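Local coordinates for protein uronate isomerase (Caulobacter crescentus, PDB 2Q01) that catalyses the interconversion of D-glucuronate with D-fructuronate and of D-galacturonate with D-tagaturonate in uronate breakdown, at residues B[383-388]-B[411-416]. Residues are numbered along the deposited sequence; the frame is centred on the assembly and turned at random.
Sequences LGPSWW and NTVGFN. With K (potassium ion), chain E.
The end of TIM-barrel strand 381-383 and the chain after helix 393-407 run side by side, an example of two segments drawing apart around a water and a proline. A single parallel bridge joins Leu383 to Thr412: Leu383 N donates to Asn411 O at 2.8 Å and 160°, in the carbonyl plane, while Val413 N returns a weak, bent bond to Leu383 O. A water supplements it, accepting from Val413 N at 2.7 Å and donating to Leu383 O and Gly414 O. The ring of Pro385 lies between the two chains, its CB 3.3 Å from Gly414 O, its CD 3.9 Å from Val413 CG2 and its CG 3.4 Å from OD1 of Asn416, whose side chain crosses the ring at about a right angle. An alanine at Pro385 would probably loosen this packing, losing the CG and CD that meet Asn416 and Val413. Asn411 OD1 binds potassium at 2.7 Å, with the backbone oxygens of Ala375, Tyr378 and Leu381 and, from a second subunit, that of Ser75; Asn411 ND2 donates to Ala407 O, holding the amide's rotation. Asn411 thus links bridge and subunit interface: its backbone O accepts from the strand end, its side-chain OD1 binds the ion.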
ATOM      1  N   LEU B 383      -4.685  11.383 -14.541  1.00 36.79           N
ATOM      2  CA  LEU B 383      -4.983  10.135 -13.846  1.00 28.65           C
ATOM      3  C   LEU B 383      -6.410   9.685 -14.030  1.00 31.88           C
ATOM      4  O   LEU B 383      -7.341  10.457 -13.845  1.00 33.50           O
ATOM      5  CB  LEU B 383      -4.656  10.233 -12.359  1.00 32.05           C
ATOM      6  CG  LEU B 383      -3.164  10.344 -12.059  1.00 28.85           C
ATOM      7  CD1 LEU B 383      -2.912  10.206 -10.592  1.00 36.39           C
ATOM      8  CD2 LEU B 383      -2.358   9.312 -12.846  1.00 44.47           C
ATOM      9  N   GLY B 384      -6.569   8.424 -14.410  1.00 32.14           N
ATOM     10  CA  GLY B 384      -7.884   7.828 -14.545  1.00 31.01           C
ATOM     11  C   GLY B 384      -8.353   7.375 -13.187  1.00 38.39           C
ATOM     12  O   GLY B 384      -7.539   7.234 -12.277  1.00 47.81           O
ATOM     13  N   PRO B 385      -9.669   7.149 -13.032  1.00 42.19           N
ATOM     14  CA  PRO B 385     -10.188   6.686 -11.747  1.00 44.46           C
ATOM     15  C   PRO B 385      -9.718   5.277 -11.415  1.00 41.15           C
ATOM     16  O   PRO B 385      -9.159   4.587 -12.276  1.00 40.49           O
ATOM     17  CB  PRO B 385     -11.704   6.691 -11.959  1.00 48.91           C
ATOM     18  CG  PRO B 385     -11.883   6.556 -13.424  1.00 46.14           C
ATOM     19  CD  PRO B 385     -10.745   7.321 -14.027  1.00 46.67           C
ATOM     20  N   SER B 386      -9.933   4.870 -10.169  1.00 37.97           N
ATOM     21  CA  SER B 386      -9.634   3.514  -9.750  1.00 38.65           C
ATOM     22  C   SER B 386     -10.410   2.521 -10.614  1.00 42.35           C
ATOM     23  O   SER B 386     -11.593   2.714 -10.899  1.00 48.69           O
ATOM     24  CB  SER B 386      -9.923   3.325  -8.265  1.00 33.54           C
ATOM     25  OG  SER B 386     -11.217   3.792  -7.941  1.00 43.21           O
ATOM     26  N   TRP B 387      -9.717   1.474 -11.047  1.00 41.74           N
ATOM     27  CA  TRP B 387     -10.188   0.636 -12.134  1.00 42.55           C
ATOM     28  C   TRP B 387     -10.407  -0.815 -11.679  1.00 42.48           C
ATOM     29  O   TRP B 387      -9.687  -1.320 -10.811  1.00 47.14           O
ATOM     30  CB  TRP B 387      -9.199   0.780 -13.314  1.00 40.50           C
ATOM     31  CG  TRP B 387      -9.305  -0.209 -14.451  1.00 41.98           C
ATOM     32  CD1 TRP B 387     -10.442  -0.646 -15.069  1.00 40.46           C
ATOM     33  CD2 TRP B 387      -8.212  -0.846 -15.129  1.00 42.94           C
ATOM     34  NE1 TRP B 387     -10.129  -1.542 -16.061  1.00 49.92           N
ATOM     35  CE2 TRP B 387      -8.767  -1.679 -16.125  1.00 51.39           C
ATOM     36  CE3 TRP B 387      -6.817  -0.796 -14.990  1.00 57.99           C
ATOM     37  CZ2 TRP B 387      -7.975  -2.461 -16.977  1.00 40.92           C
ATOM     38  CZ3 TRP B 387      -6.030  -1.580 -15.832  1.00 50.15           C
ATOM     39  CH2 TRP B 387      -6.615  -2.405 -16.808  1.00 55.06           C
ATOM     40  N   TRP B 388     -11.447  -1.437 -12.236  1.00 44.02           N
ATOM     41  CA  TRP B 388     -11.723  -2.876 -12.120  1.00 48.36           C
ATOM     42  C   TRP B 388     -12.082  -3.317 -10.704  1.00 48.59           C
ATOM     43  O   TRP B 388     -13.209  -3.118 -10.248  1.00 64.54           O
ATOM     44  CB  TRP B 388     -10.541  -3.691 -12.650  1.00 49.09           C
ATOM     45  CG  TRP B 388     -10.870  -5.026 -13.231  1.00 55.35           C
ATOM     46  CD1 TRP B 388     -11.811  -5.919 -12.795  1.00 55.14           C
ATOM     47  CD2 TRP B 388     -10.220  -5.642 -14.344  1.00 59.61           C
ATOM     48  NE1 TRP B 388     -11.799  -7.042 -13.583  1.00 56.75           N
ATOM     49  CE2 TRP B 388     -10.827  -6.900 -14.539  1.00 58.56           C
ATOM     50  CE3 TRP B 388      -9.182  -5.249 -15.199  1.00 42.20           C
ATOM     51  CZ2 TRP B 388     -10.433  -7.769 -15.561  1.00 56.40           C
ATOM     52  CZ3 TRP B 388      -8.792  -6.110 -16.211  1.00 52.07           C
ATOM     53  CH2 TRP B 388      -9.417  -7.357 -16.384  1.00 49.49           C
ATOM     54  N   ASN B 411      -5.781  17.247 -12.305  1.00 37.27           N
ATOM     55  CA  ASN B 411      -4.967  16.264 -13.000  1.00 31.41           C
ATOM     56  C   ASN B 411      -5.632  14.884 -13.010  1.00 36.24           C
ATOM     57  O   ASN B 411      -4.990  13.881 -13.331  1.00 41.87           O
ATOM     58  CB  ASN B 411      -3.600  16.159 -12.331  1.00 29.15           C
ATOM     59  CG  ASN B 411      -2.668  17.287 -12.724  1.00 36.07           C
ATOM     60  OD1 ASN B 411      -2.560  17.631 -13.904  1.00 26.74           O
ATOM     61  ND2 ASN B 411      -1.946  17.828 -11.759  1.00 28.66           N
ATOM     62  N   THR B 412      -6.905  14.839 -12.628  1.00 32.00           N
ATOM     63  CA  THR B 412      -7.717  13.626 -12.729  1.00 30.95           C
ATOM     64  C   THR B 412      -8.828  13.845 -13.771  1.00 38.20           C
ATOM     65  O   THR B 412      -9.033  14.970 -14.234  1.00 39.05           O
ATOM     66  CB  THR B 412      -8.283  13.165 -11.348  1.00 36.39           C
ATOM     67  OG1 THR B 412      -9.344  14.036 -10.928  1.00 39.33           O
ATOM     68  CG2 THR B 412      -7.177  13.122 -10.273  1.00 10.28           C
ATOM     69  N   VAL B 413      -9.521  12.776 -14.161  1.00 40.44           N
ATOM     70  CA  VAL B 413     -10.483  12.847 -15.273  1.00 39.73           C
ATOM     71  C   VAL B 413     -11.928  12.502 -14.872  1.00 39.70           C
ATOM     72  O   VAL B 413     -12.796  12.328 -15.730  1.00 43.39           O
ATOM     73  CB  VAL B 413     -10.037  11.968 -16.492  1.00 35.53           C
ATOM     74  CG1 VAL B 413      -8.668  12.364 -16.967  1.00 38.29           C
ATOM     75  CG2 VAL B 413     -10.059  10.476 -16.154  1.00 36.24           C
ATOM     76  N   GLY B 414     -12.182  12.411 -13.572  1.00 42.77           N
ATOM     77  CA  GLY B 414     -13.492  12.004 -13.087  1.00 35.22           C
ATOM     78  C   GLY B 414     -13.668  10.495 -13.077  1.00 47.06           C
ATOM     79  O   GLY B 414     -12.757   9.757 -12.701  1.00 53.57           O
ATOM     80  N   PHE B 415     -14.839  10.037 -13.504  1.00 48.43           N
ATOM     81  CA  PHE B 415     -15.223   8.636 -13.374  1.00 42.29           C
ATOM     82  C   PHE B 415     -15.664   8.038 -14.707  1.00 42.33           C
ATOM     83  O   PHE B 415     -16.351   8.690 -15.493  1.00 50.13           O
ATOM     84  CB  PHE B 415     -16.343   8.501 -12.320  1.00 42.09           C
ATOM     85  CG  PHE B 415     -16.911   7.110 -12.191  1.00 36.79           C
ATOM     86  CD1 PHE B 415     -16.232   6.129 -11.474  1.00 36.08           C
ATOM     87  CD2 PHE B 415     -18.136   6.782 -12.777  1.00 33.33           C
ATOM     88  CE1 PHE B 415     -16.759   4.839 -11.362  1.00 39.84           C
ATOM     89  CE2 PHE B 415     -18.665   5.492 -12.668  1.00 28.58           C
ATOM     90  CZ  PHE B 415     -17.980   4.527 -11.957  1.00 31.83           C
ATOM     91  N   ASN B 416     -15.250   6.798 -14.953  1.00 44.64           N
ATOM     92  CA  ASN B 416     -15.843   5.973 -15.998  1.00 49.84           C
ATOM     93  C   ASN B 416     -16.298   4.640 -15.407  1.00 50.02           C
ATOM     94  O   ASN B 416     -15.665   4.116 -14.495  1.00 46.05           O
ATOM     95  CB  ASN B 416     -14.897   5.794 -17.198  1.00 53.16           C
ATOM     96  CG  ASN B 416     -13.627   5.036 -16.854  1.00 53.41           C
ATOM     97  OD1 ASN B 416     -12.593   5.637 -16.568  1.00 66.16           O
ATOM     98  ND2 ASN B 416     -13.691   3.714 -16.903  1.00 51.73           N
TER
HETATM   99  K     K E 502      -0.862  16.785 -15.833  1.00 37.20           K
HETATM  100  O   HOH W   1     -10.000  10.525 -12.709  1.00 46.00           O
HETATM  101  O   HOH W   2     -13.938   3.063 -13.003  1.00 40.30           O
HETATM  102  O   HOH W   3     -11.551   3.060 -14.349  1.00 48.26           O
HETATM  103  O   HOH W   4      -2.475  18.043 -17.465  1.00 41.36           O